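Local structure of amino acid ABC transporter, binding protein (Thermus thermophilus, 3VV5) at residues G141-V146 with R182-I187; R134-L139 with Q157-I162; V125-K130 with Q176-G181. The protein serves as a periplasmic substrate-binding component of an ABC transporter, binding the lysine analogue S-(2-aminoethyl)-L-cysteine for uptake. All coordinates share one frame; numbering follows the deposited sequence.

Contact 1 of 3, residues G141-V146 with R182-I187; sequences GKVVGV and RIDTWI
The indole of Trp186 meets Gly145 edge-on: CD1 lies 3.6 Å from Gly145 O, which sits near the ring plane. Ala174, Leu175 and Leu178 of helix 171-180 pack on this ring, and Asp171 accepts from its NE1. The second flat group, the Asp184 carboxylate, turns OD2 to the backbone, where Val143 N donates to the anti lone pair at 3.0 Å and almost straight (172°). In return Asp184 N gives a 2.9 Å bond to Val143 O, so Asp184 holds Val143 through carboxylate and backbone alike where strand 143-147 begins. The aliphatic part of Lys142 crosses the acid at about a right angle, CD 3.8 Å from Asp184 OD2. Strands 143-147 and 185-189 run parallel, Val144 opposite Thr185 and Gly145 opposite Trp186, in the mixed sheet of one alpha/beta lobe of a type II periplasmic binding protein; strand 164-168 flanks the first on its other edge. Gly145 bonds to the residues either side of Trp186: its N donates to Thr185 O (2.8 Å) and its O accepts from Ile187 N (3.2 Å). Ile183 CG1 stands between its own backbone N and carbonyl carbon (chi1 61°), which sends CD1 to within 3.6 Å of the bare CA of Gly145. Beta-branched residues suit the extended chain here: Val144 CG1 touches Ile187 CG1 at 3.9 Å, while Thr185 OG1 pairs with Ser128 OG.

Contact 2 of 3, residues R134-L139 with Q157-I162; sequences RTAKDL and QKIPGI
Ile159 points its side chain from the start of a type II beta turn, Ile159 to Ile162, at the short 3-10 turn that holds Leu139. With CG2 anti to the backbone N (chi1 of CG1 -57°), the two branches of Ile159 part company. CG2 reaches Ala136, lying 3.5 Å from its O and 4.1 Å from its CB; the small alanine suits so near an approach. The longer arm carries CD1 inward to Leu139 CD1 at 4.2 Å, the two side chains meeting at a slant. Ile162, at the far end of the turn, approaches Leu139 lower down: its CG1 packs on Leu139 CB at 3.9 Å. Leu139 is thus gripped at both root and tip, and it also rests on Val144 of strand 143-147. Gly161 takes the third place of the turn, where the positive phi of 93° suits a residue without a side chain.

The 134-139 loop is braced from within. Asp138 OD2 accepts from Arg134 N at 2.8 Å through its anti lone pair, and from Thr135 N, which comes in from above the carboxylate plane. An ST motif adds to this, the Thr135 OG1 accepting from Asp138 N, three residues on, at 3.2 Å. Between the two segments, one water donates both to Ala136 O at 2.9 Å and to Pro160 O at 2.8 Å.

Contact 3 of 3, residues V125-K130 with Q176-G181; sequences VIVSRK and QDLLAG
Leu178 reaches from the last turn of helix 171-180 to strand 120-129, and its two methyls divide the work. Its CG stands anti to the backbone N (chi1 173°), which carries the fork away from the helix and toward the strand. CD2 lies 3.6 Å from Val127 O and 3.8 Å from Val127 CG2, the two side chains crossing at about a right angle. CD1 turns the other way along the strand and settles 3.9 Å from Ser128 CA and 3.7 Å from Arg129 NH1. A leucine suits this place because its branch lies one carbon beyond CB, far enough out to span successive strand residues. Val127 has an unusual chi1 of 11°, CG1 almost eclipsing the backbone N; its CG2 is the branch that meets Leu178.

Arg129 makes the polar half of the contact. Its chain runs out extended and then bends at chi3 (-64°), bringing the guanidinium back to the helix end. There NH1 donates to Leu178 O at 2.9 Å, in the carbonyl plane and on a lone pair, although the oxygen is tilted from the guanidinium plane. The same oxygen accepts from Gly181 N at 3.2 Å as part of a Schellman motif. Gly181, with the positive phi that this motif needs, puts its bare CA over one guanidinium face, 3.4 Å from Arg129 NH1. A positive charge here probably interacts favourably with the carbonyl-rich C-terminal end of the helix.

Arg129 NH1 also binds Ile183 O, just beyond the helix. Leu178 packs further on Leu206, and Val127 on Ala193 of helix 190-200; strand 120-129 itself lies between strands 185-189 and 206-222, its antiparallel neighbours in the sheet.

In the fold
Of the segments joined here, 125-130 comes first from the N terminus, and it starts the loop that contact 3 closes at the end of helix 171-180. Contact 2 is nested inside that loop, joining the 134-139 turn to the end of helix 151-158. Contact 1 begins within both loops, at residues 141-146, and ends beyond them at 182-187, so it crosses contact 2 and contact 3 alike. Contacts 1 and 3 share one sheet, Trp186 N bonding Val127 O, while Gly141 N bonds Gly161 O between contacts 1 and 2. Ile126 CD1 packs against the 134-139 turn, linking contacts 2 and 3.

Contact 1 of 3, residues G141-V146 with R182-I187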
ATOM      1  N   GLY A 141      21.817  10.898  13.442  1.00 23.29           N
ATOM      2  CA  GLY A 141      22.940  11.333  12.585  1.00 22.39           C
ATOM      3  C   GLY A 141      22.934  10.678  11.212  1.00 22.63           C
ATOM      4  O   GLY A 141      23.893  10.811  10.437  1.00 22.35           O
ATOM      5  N   LYS A 142      21.837   9.991  10.893  1.00 21.10           N
ATOM      6  CA  LYS A 142      21.769   9.210   9.654  1.00 21.01           C
ATOM      7  C   LYS A 142      20.839   9.849   8.636  1.00 20.09           C
ATOM      8  O   LYS A 142      19.994  10.690   8.973  1.00 20.07           O
ATOM      9  CB  LYS A 142      21.376   7.752   9.947  1.00 20.59           C
ATOM     10  CG  LYS A 142      22.295   7.066  10.956  1.00 20.81           C
ATOM     11  CD  LYS A 142      23.663   6.781  10.357  1.00 23.33           C
ATOM     12  CE  LYS A 142      24.643   6.299  11.406  1.00 25.17           C
ATOM     13  NZ  LYS A 142      25.875   5.788  10.709  1.00 28.26           N
ATOM     14  N   VAL A 143      21.010   9.457   7.381  1.00 20.25           N
ATOM     15  CA  VAL A 143      20.161   9.958   6.296  1.00 20.15           C
ATOM     16  C   VAL A 143      19.144   8.854   5.979  1.00 19.73           C
ATOM     17  O   VAL A 143      19.523   7.735   5.655  1.00 19.61           O
ATOM     18  CB  VAL A 143      20.996  10.303   5.044  1.00 19.91           C
ATOM     19  CG1 VAL A 143      20.106  10.863   3.930  1.00 20.29           C
ATOM     20  CG2 VAL A 143      22.115  11.311   5.403  1.00 20.42           C
ATOM     21  N   VAL A 144      17.860   9.183   6.080  1.00 19.73           N
ATOM     22  CA  VAL A 144      16.806   8.195   5.876  1.00 19.70           C
ATOM     23  C   VAL A 144      15.980   8.516   4.621  1.00 18.88           C
ATOM     24  O   VAL A 144      15.588   9.666   4.408  1.00 20.16           O
ATOM     25  CB  VAL A 144      15.920   8.052   7.172  1.00 20.06           C
ATOM     26  CG1 VAL A 144      14.752   7.087   6.973  1.00 20.92           C
ATOM     27  CG2 VAL A 144      16.763   7.571   8.330  1.00 20.01           C
ATOM     28  N   GLY A 145      15.740   7.498   3.787  1.00 17.96           N
ATOM     29  CA  GLY A 145      14.916   7.646   2.574  1.00 15.88           C
ATOM     30  C   GLY A 145      13.514   7.061   2.749  1.00 15.15           C
ATOM     31  O   GLY A 145      13.376   5.911   3.185  1.00 13.97           O
ATOM     32  N   VAL A 146      12.493   7.853   2.403  1.00 14.28           N
ATOM     33  CA  VAL A 146      11.062   7.430   2.429  1.00 14.78           C
ATOM     34  C   VAL A 146      10.270   7.961   1.236  1.00 14.76           C
ATOM     35  O   VAL A 146      10.560   9.043   0.700  1.00 14.96           O
ATOM     36  CB  VAL A 146      10.335   7.947   3.688  1.00 14.69           C
ATOM     37  CG1 VAL A 146      10.833   7.242   4.914  1.00 14.77           C
ATOM     38  CG2 VAL A 146      10.543   9.446   3.823  1.00 16.47           C
ATOM     39  N   ARG A 182      23.569   6.453  -1.097  1.00 24.57           N
ATOM     40  CA  ARG A 182      23.198   7.864  -0.967  1.00 24.24           C
ATOM     41  C   ARG A 182      22.244   8.116   0.209  1.00 23.57           C
ATOM     42  O   ARG A 182      22.038   9.259   0.637  1.00 23.14           O
ATOM     43  CB  ARG A 182      22.666   8.415  -2.292  1.00 25.79           C
ATOM     44  CG  ARG A 182      23.428   7.852  -3.508  1.00 28.23           C
ATOM     45  CD  ARG A 182      23.940   8.927  -4.453  1.00 35.41           C
ATOM     46  NE  ARG A 182      22.874   9.530  -5.257  1.00 39.60           N
ATOM     47  CZ  ARG A 182      22.540   9.148  -6.490  1.00 41.57           C
ATOM     48  NH1 ARG A 182      23.180   8.144  -7.096  1.00 41.23           N
ATOM     49  NH2 ARG A 182      21.555   9.779  -7.120  1.00 41.26           N
ATOM     50  N   ILE A 183      21.685   7.039   0.754  1.00 21.85           N
ATOM     51  CA  ILE A 183      21.004   7.125   2.042  1.00 20.46           C
ATOM     52  C   ILE A 183      21.495   5.963   2.893  1.00 20.30           C
ATOM     53  O   ILE A 183      21.988   4.961   2.366  1.00 20.89           O
ATOM     54  CB  ILE A 183      19.466   7.082   1.904  1.00 19.99           C
ATOM     55  CG1 ILE A 183      19.017   5.762   1.258  1.00 18.00           C
ATOM     56  CG2 ILE A 183      18.938   8.279   1.078  1.00 17.66           C
ATOM     57  CD1 ILE A 183      17.509   5.603   1.210  1.00 14.93           C
ATOM     58  N   ASP A 184      21.360   6.098   4.205  1.00 19.89           N
ATOM     59  CA  ASP A 184      21.786   5.055   5.139  1.00 19.73           C
ATOM     60  C   ASP A 184      20.720   3.991   5.366  1.00 18.96           C
ATOM     61  O   ASP A 184      21.032   2.840   5.690  1.00 18.93           O
ATOM     62  CB  ASP A 184      22.115   5.677   6.494  1.00 20.39           C
ATOM     63  CG  ASP A 184      23.388   6.500   6.468  1.00 22.79           C
ATOM     64  OD1 ASP A 184      24.474   5.907   6.259  1.00 26.78           O
ATOM     65  OD2 ASP A 184      23.300   7.725   6.674  1.00 23.24           O
ATOM     66  N   THR A 185      19.465   4.392   5.217  1.00 18.48           N
ATOM     67  CA  THR A 185      18.331   3.581   5.662  1.00 17.15           C
ATOM     68  C   THR A 185      17.099   3.892   4.820  1.00 15.94           C
ATOM     69  O   THR A 185      16.860   5.034   4.476  1.00 15.18           O
ATOM     70  CB  THR A 185      18.061   3.827   7.165  1.00 18.25           C
ATOM     71  OG1 THR A 185      19.088   3.177   7.938  1.00 19.43           O
ATOM     72  CG2 THR A 185      16.680   3.263   7.599  1.00 17.55           C
ATOM     73  N   TRP A 186      16.331   2.850   4.487  1.00 15.26           N
ATOM     74  CA  TRP A 186      15.065   2.970   3.776  1.00 13.94           C
ATOM     75  C   TRP A 186      13.978   2.463   4.714  1.00 13.70           C
ATOM     76  O   TRP A 186      14.125   1.377   5.287  1.00 14.84           O
ATOM     77  CB  TRP A 186      15.168   2.086   2.519  1.00 14.01           C
ATOM     78  CG  TRP A 186      13.927   1.871   1.698  1.00 13.56           C
ATOM     79  CD1 TRP A 186      12.929   2.771   1.415  1.00 15.02           C
ATOM     80  CD2 TRP A 186      13.596   0.664   0.998  1.00 14.48           C
ATOM     81  NE1 TRP A 186      11.998   2.182   0.558  1.00 14.22           N
ATOM     82  CE2 TRP A 186      12.385   0.892   0.302  1.00 13.94           C
ATOM     83  CE3 TRP A 186      14.219  -0.592   0.890  1.00 14.40           C
ATOM     84  CZ2 TRP A 186      11.774  -0.101  -0.484  1.00 15.55           C
ATOM     85  CZ3 TRP A 186      13.606  -1.579   0.120  1.00 17.68           C
ATOM     86  CH2 TRP A 186      12.401  -1.323  -0.564  1.00 14.58           C
ATOM     87  N   ILE A 187      12.928   3.259   4.945  1.00 12.95           N
ATOM     88  CA  ILE A 187      11.834   2.801   5.785  1.00 11.83           C
ATOM     89  C   ILE A 187      10.680   2.481   4.869  1.00 11.73           C
ATOM     90  O   ILE A 187      10.223   3.340   4.109  1.00 12.28           O
ATOM     91  CB  ILE A 187      11.410   3.809   6.884  1.00 11.82           C
ATOM     92  CG1 ILE A 187      12.558   4.037   7.887  1.00 11.98           C
ATOM     93  CG2 ILE A 187      10.188   3.267   7.645  1.00 12.10           C
ATOM     94  CD1 ILE A 187      12.180   4.966   9.043  1.00 14.80           C
TER

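Contact 2 of 3, residues R134-L139 with Q157-I162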
ATOM      1  N   ARG A 134      20.056  -0.629  12.555  1.00 19.49           N
ATOM      2  CA  ARG A 134      19.033  -1.631  12.813  1.00 19.89           C
ATOM      3  C   ARG A 134      17.807  -1.122  13.556  1.00 19.22           C
ATOM      4  O   ARG A 134      16.726  -1.677  13.382  1.00 19.13           O
ATOM      5  CB  ARG A 134      19.607  -2.821  13.582  1.00 20.02           C
ATOM      6  CG  ARG A 134      20.628  -3.628  12.786  1.00 22.35           C
ATOM      7  CD  ARG A 134      21.503  -4.433  13.751  1.00 24.17           C
ATOM      8  NE  ARG A 134      20.777  -5.566  14.317  1.00 27.14           N
ATOM      9  CZ  ARG A 134      21.182  -6.269  15.370  1.00 28.18           C
ATOM     10  NH1 ARG A 134      22.302  -5.956  16.009  1.00 26.39           N
ATOM     11  NH2 ARG A 134      20.453  -7.291  15.791  1.00 32.77           N
ATOM     12  N   THR A 135      17.973  -0.100  14.388  1.00 19.15           N
ATOM     13  CA  THR A 135      16.886   0.379  15.235  1.00 20.19           C
ATOM     14  C   THR A 135      16.640   1.871  15.044  1.00 20.21           C
ATOM     15  O   THR A 135      17.464   2.568  14.454  1.00 20.56           O
ATOM     16  CB  THR A 135      17.216   0.174  16.716  1.00 20.42           C
ATOM     17  OG1 THR A 135      18.431   0.879  17.004  1.00 22.04           O
ATOM     18  CG2 THR A 135      17.380  -1.306  17.038  1.00 21.26           C
ATOM     19  N   ALA A 136      15.532   2.369  15.582  1.00 20.29           N
ATOM     20  CA  ALA A 136      15.239   3.803  15.538  1.00 21.34           C
ATOM     21  C   ALA A 136      16.361   4.610  16.193  1.00 22.09           C
ATOM     22  O   ALA A 136      16.725   5.677  15.701  1.00 22.25           O
ATOM     23  CB  ALA A 136      13.902   4.103  16.209  1.00 21.05           C
ATOM     24  N   LYS A 137      16.892   4.100  17.307  1.00 23.02           N
ATOM     25  CA  LYS A 137      17.995   4.760  18.028  1.00 24.28           C
ATOM     26  C   LYS A 137      19.214   4.899  17.104  1.00 23.98           C
ATOM     27  O   LYS A 137      19.903   5.926  17.117  1.00 23.64           O
ATOM     28  CB  LYS A 137      18.355   3.962  19.303  1.00 24.73           C
ATOM     29  CG  LYS A 137      19.352   4.646  20.249  1.00 28.11           C
ATOM     30  CD  LYS A 137      20.052   3.609  21.152  1.00 30.94           C
ATOM     31  CE  LYS A 137      21.091   4.242  22.084  1.00 33.03           C
ATOM     32  NZ  LYS A 137      22.189   4.979  21.371  1.00 34.93           N
ATOM     33  N   ASP A 138      19.453   3.869  16.294  1.00 23.39           N
ATOM     34  CA  ASP A 138      20.597   3.823  15.364  1.00 24.00           C
ATOM     35  C   ASP A 138      20.554   4.918  14.288  1.00 23.29           C
ATOM     36  O   ASP A 138      21.561   5.174  13.610  1.00 23.79           O
ATOM     37  CB  ASP A 138      20.636   2.472  14.626  1.00 23.54           C
ATOM     38  CG  ASP A 138      21.221   1.342  15.442  1.00 26.17           C
ATOM     39  OD1 ASP A 138      21.723   1.571  16.568  1.00 26.65           O
ATOM     40  OD2 ASP A 138      21.176   0.192  14.929  1.00 24.64           O
ATOM     41  N   LEU A 139      19.382   5.525  14.100  1.00 23.08           N
ATOM     42  CA  LEU A 139      19.170   6.497  13.017  1.00 22.81           C
ATOM     43  C   LEU A 139      19.636   7.917  13.343  1.00 23.03           C
ATOM     44  O   LEU A 139      19.649   8.792  12.475  1.00 22.76           O
ATOM     45  CB  LEU A 139      17.709   6.496  12.551  1.00 21.80           C
ATOM     46  CG  LEU A 139      17.182   5.197  11.913  1.00 21.48           C
ATOM     47  CD1 LEU A 139      15.743   5.338  11.467  1.00 20.40           C
ATOM     48  CD2 LEU A 139      18.028   4.731  10.769  1.00 20.00           C
ATOM     49  N   GLN A 157       9.700  11.295  10.581  1.00 26.09           N
ATOM     50  CA  GLN A 157       9.595  12.645  11.164  1.00 27.98           C
ATOM     51  C   GLN A 157       9.470  12.667  12.694  1.00 28.37           C
ATOM     52  O   GLN A 157       9.740  13.686  13.327  1.00 29.30           O
ATOM     53  CB  GLN A 157       8.435  13.415  10.515  1.00 28.21           C
ATOM     54  CG  GLN A 157       8.745  13.960   9.121  1.00 30.28           C
ATOM     55  CD  GLN A 157       7.505  14.414   8.366  1.00 34.06           C
ATOM     56  OE1 GLN A 157       6.369  14.081   8.730  1.00 34.95           O
ATOM     57  NE2 GLN A 157       7.720  15.170   7.292  1.00 35.47           N
ATOM     58  N   LYS A 158       9.073  11.547  13.288  1.00 29.13           N
ATOM     59  CA  LYS A 158       8.910  11.447  14.744  1.00 29.61           C
ATOM     60  C   LYS A 158      10.140  10.876  15.466  1.00 29.36           C
ATOM     61  O   LYS A 158      10.248  10.998  16.681  1.00 29.52           O
ATOM     62  CB  LYS A 158       7.656  10.627  15.098  1.00 30.01           C
ATOM     63  CG  LYS A 158       6.370  11.106  14.400  1.00 32.40           C
ATOM     64  CD  LYS A 158       5.553  12.100  15.221  1.00 36.76           C
ATOM     65  CE  LYS A 158       4.335  11.416  15.860  1.00 40.15           C
ATOM     66  NZ  LYS A 158       3.476  12.357  16.662  1.00 41.81           N
ATOM     67  N   ILE A 159      11.049  10.244  14.728  1.00 28.80           N
ATOM     68  CA  ILE A 159      12.280   9.694  15.310  1.00 28.42           C
ATOM     69  C   ILE A 159      13.343  10.796  15.526  1.00 28.52           C
ATOM     70  O   ILE A 159      13.804  11.419  14.566  1.00 28.59           O
ATOM     71  CB  ILE A 159      12.839   8.543  14.444  1.00 28.16           C
ATOM     72  CG1 ILE A 159      11.785   7.438  14.267  1.00 27.66           C
ATOM     73  CG2 ILE A 159      14.139   7.975  15.039  1.00 28.60           C
ATOM     74  CD1 ILE A 159      12.067   6.505  13.090  1.00 26.15           C
ATOM     75  N   PRO A 160      13.747  11.029  16.791  1.00 28.87           N
ATOM     76  CA  PRO A 160      14.616  12.184  17.022  1.00 28.75           C
ATOM     77  C   PRO A 160      16.047  11.946  16.539  1.00 28.46           C
ATOM     78  O   PRO A 160      16.553  10.818  16.606  1.00 28.35           O
ATOM     79  CB  PRO A 160      14.568  12.385  18.549  1.00 28.85           C
ATOM     80  CG  PRO A 160      13.620  11.303  19.092  1.00 29.85           C
ATOM     81  CD  PRO A 160      13.500  10.261  18.024  1.00 28.76           C
ATOM     82  N   GLY A 161      16.666  13.002  16.021  1.00 27.66           N
ATOM     83  CA  GLY A 161      18.088  12.988  15.748  1.00 27.59           C
ATOM     84  C   GLY A 161      18.493  12.578  14.354  1.00 27.21           C
ATOM     85  O   GLY A 161      19.678  12.563  14.045  1.00 27.50           O
ATOM     86  N   ILE A 162      17.520  12.238  13.505  1.00 27.11           N
ATOM     87  CA  ILE A 162      17.813  11.930  12.108  1.00 26.34           C
ATOM     88  C   ILE A 162      18.372  13.170  11.418  1.00 26.69           C
ATOM     89  O   ILE A 162      17.811  14.260  11.527  1.00 26.34           O
ATOM     90  CB  ILE A 162      16.567  11.412  11.362  1.00 26.64           C
ATOM     91  CG1 ILE A 162      16.192  10.018  11.886  1.00 26.26           C
ATOM     92  CG2 ILE A 162      16.817  11.399   9.835  1.00 25.58           C
ATOM     93  CD1 ILE A 162      14.802   9.547  11.495  1.00 26.86           C
TER
HETATM   94  O   HOH W   1      16.577   8.116  17.342  1.00 29.08           O

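Contact 3 of 3, residues V125-K130 with Q176-G181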
ATOM      1  N   VAL A 125       9.310  -1.061   8.382  1.00 15.04           N
ATOM      2  CA  VAL A 125      10.591  -1.629   8.813  1.00 15.19           C
ATOM      3  C   VAL A 125      11.792  -0.790   8.371  1.00 15.31           C
ATOM      4  O   VAL A 125      11.786  -0.136   7.321  1.00 13.87           O
ATOM      5  CB  VAL A 125      10.816  -3.123   8.337  1.00 15.15           C
ATOM      6  CG1 VAL A 125       9.918  -4.102   9.097  1.00 17.22           C
ATOM      7  CG2 VAL A 125      10.628  -3.272   6.814  1.00 17.30           C
ATOM      8  N   ILE A 126      12.830  -0.835   9.195  1.00 15.94           N
ATOM      9  CA  ILE A 126      14.096  -0.220   8.865  1.00 15.64           C
ATOM     10  C   ILE A 126      14.820  -1.201   7.976  1.00 15.80           C
ATOM     11  O   ILE A 126      14.930  -2.372   8.310  1.00 15.95           O
ATOM     12  CB  ILE A 126      14.924   0.054  10.144  1.00 16.15           C
ATOM     13  CG1 ILE A 126      14.388   1.304  10.841  1.00 15.38           C
ATOM     14  CG2 ILE A 126      16.439   0.179   9.825  1.00 15.20           C
ATOM     15  CD1 ILE A 126      14.964   1.552  12.214  1.00 17.51           C
ATOM     16  N   VAL A 127      15.274  -0.744   6.815  1.00 15.65           N
ATOM     17  CA  VAL A 127      16.197  -1.560   6.037  1.00 16.10           C
ATOM     18  C   VAL A 127      17.450  -0.784   5.653  1.00 16.80           C
ATOM     19  O   VAL A 127      17.389   0.365   5.199  1.00 15.74           O
ATOM     20  CB  VAL A 127      15.508  -2.432   4.890  1.00 17.17           C
ATOM     21  CG1 VAL A 127      14.022  -2.061   4.636  1.00 16.06           C
ATOM     22  CG2 VAL A 127      16.336  -2.574   3.647  1.00 15.30           C
ATOM     23  N   SER A 128      18.592  -1.420   5.889  1.00 17.34           N
ATOM     24  CA  SER A 128      19.875  -0.774   5.634  1.00 18.36           C
ATOM     25  C   SER A 128      20.780  -1.713   4.871  1.00 18.71           C
ATOM     26  O   SER A 128      20.408  -2.848   4.571  1.00 18.55           O
ATOM     27  CB  SER A 128      20.556  -0.375   6.961  1.00 18.12           C
ATOM     28  OG  SER A 128      19.690   0.393   7.791  1.00 18.88           O
ATOM     29  N   ARG A 129      21.978  -1.237   4.554  1.00 19.78           N
ATOM     30  CA  ARG A 129      22.998  -2.134   4.033  1.00 20.77           C
ATOM     31  C   ARG A 129      23.478  -2.954   5.228  1.00 21.21           C
ATOM     32  O   ARG A 129      23.282  -2.541   6.372  1.00 21.34           O
ATOM     33  CB  ARG A 129      24.135  -1.352   3.341  1.00 20.62           C
ATOM     34  CG  ARG A 129      23.665  -0.571   2.093  1.00 21.21           C
ATOM     35  CD  ARG A 129      24.800   0.194   1.387  1.00 21.51           C
ATOM     36  NE  ARG A 129      25.366   1.248   2.229  1.00 24.26           N
ATOM     37  CZ  ARG A 129      24.771   2.414   2.489  1.00 24.77           C
ATOM     38  NH1 ARG A 129      23.575   2.707   1.977  1.00 25.28           N
ATOM     39  NH2 ARG A 129      25.371   3.301   3.263  1.00 25.42           N
ATOM     40  N   LYS A 130      24.067  -4.119   4.987  1.00 22.05           N
ATOM     41  CA  LYS A 130      24.615  -4.908   6.094  1.00 22.98           C
ATOM     42  C   LYS A 130      25.630  -4.085   6.895  1.00 23.37           C
ATOM     43  O   LYS A 130      26.460  -3.382   6.317  1.00 22.99           O
ATOM     44  CB  LYS A 130      25.187  -6.220   5.566  1.00 23.56           C
ATOM     45  CG  LYS A 130      24.160  -7.333   5.644  1.00 24.97           C
ATOM     46  CD  LYS A 130      24.388  -8.406   4.626  1.00 29.19           C
ATOM     47  CE  LYS A 130      23.555  -9.617   4.962  1.00 29.67           C
ATOM     48  NZ  LYS A 130      22.099  -9.293   5.077  1.00 31.63           N
ATOM     49  N   GLN A 176      16.820   2.127  -4.574  1.00 18.25           N
ATOM     50  CA  GLN A 176      17.968   2.363  -5.433  1.00 18.52           C
ATOM     51  C   GLN A 176      19.010   3.239  -4.713  1.00 18.28           C
ATOM     52  O   GLN A 176      20.197   2.950  -4.786  1.00 18.02           O
ATOM     53  CB  GLN A 176      17.547   2.982  -6.770  1.00 18.45           C
ATOM     54  CG  GLN A 176      18.703   3.430  -7.676  1.00 20.10           C
ATOM     55  CD  GLN A 176      19.744   2.351  -7.981  1.00 20.76           C
ATOM     56  OE1 GLN A 176      19.411   1.208  -8.320  1.00 23.06           O
ATOM     57  NE2 GLN A 176      21.022   2.721  -7.873  1.00 20.77           N
ATOM     58  N   ASP A 177      18.560   4.284  -4.013  1.00 17.86           N
ATOM     59  CA  ASP A 177      19.508   5.180  -3.320  1.00 18.71           C
ATOM     60  C   ASP A 177      20.185   4.552  -2.103  1.00 18.47           C
ATOM     61  O   ASP A 177      21.325   4.889  -1.772  1.00 17.97           O
ATOM     62  CB  ASP A 177      18.871   6.524  -2.988  1.00 19.20           C
ATOM     63  CG  ASP A 177      19.064   7.537  -4.099  1.00 21.33           C
ATOM     64  OD1 ASP A 177      19.615   7.155  -5.153  1.00 26.05           O
ATOM     65  OD2 ASP A 177      18.686   8.711  -3.922  1.00 22.40           O
ATOM     66  N   LEU A 178      19.487   3.624  -1.452  1.00 18.72           N
ATOM     67  CA  LEU A 178      20.091   2.803  -0.397  1.00 19.42           C
ATOM     68  C   LEU A 178      21.193   1.908  -0.976  1.00 20.39           C
ATOM     69  O   LEU A 178      22.283   1.794  -0.406  1.00 20.80           O
ATOM     70  CB  LEU A 178      19.034   1.962   0.326  1.00 18.32           C
ATOM     71  CG  LEU A 178      19.519   0.935   1.353  1.00 19.05           C
ATOM     72  CD1 LEU A 178      20.090   1.641   2.587  1.00 17.69           C
ATOM     73  CD2 LEU A 178      18.397  -0.038   1.717  1.00 17.32           C
ATOM     74  N   LEU A 179      20.921   1.299  -2.124  1.00 21.13           N
ATOM     75  CA  LEU A 179      21.896   0.420  -2.763  1.00 22.34           C
ATOM     76  C   LEU A 179      23.094   1.236  -3.250  1.00 22.55           C
ATOM     77  O   LEU A 179      24.231   0.766  -3.239  1.00 23.08           O
ATOM     78  CB  LEU A 179      21.243  -0.367  -3.914  1.00 22.27           C
ATOM     79  CG  LEU A 179      20.220  -1.467  -3.587  1.00 22.99           C
ATOM     80  CD1 LEU A 179      19.486  -1.943  -4.857  1.00 24.41           C
ATOM     81  CD2 LEU A 179      20.872  -2.631  -2.881  1.00 24.62           C
ATOM     82  N   ALA A 180      22.822   2.477  -3.630  1.00 23.17           N
ATOM     83  CA  ALA A 180      23.822   3.389  -4.150  1.00 23.59           C
ATOM     84  C   ALA A 180      24.679   4.001  -3.034  1.00 24.17           C
ATOM     85  O   ALA A 180      25.757   4.535  -3.303  1.00 24.28           O
ATOM     86  CB  ALA A 180      23.159   4.472  -4.961  1.00 23.23           C
ATOM     87  N   GLY A 181      24.192   3.926  -1.796  1.00 23.89           N
ATOM     88  CA  GLY A 181      24.897   4.473  -0.646  1.00 24.48           C
ATOM     89  C   GLY A 181      24.614   5.946  -0.442  1.00 24.85           C
ATOM     90  O   GLY A 181      25.326   6.616   0.311  1.00 25.18           O
TER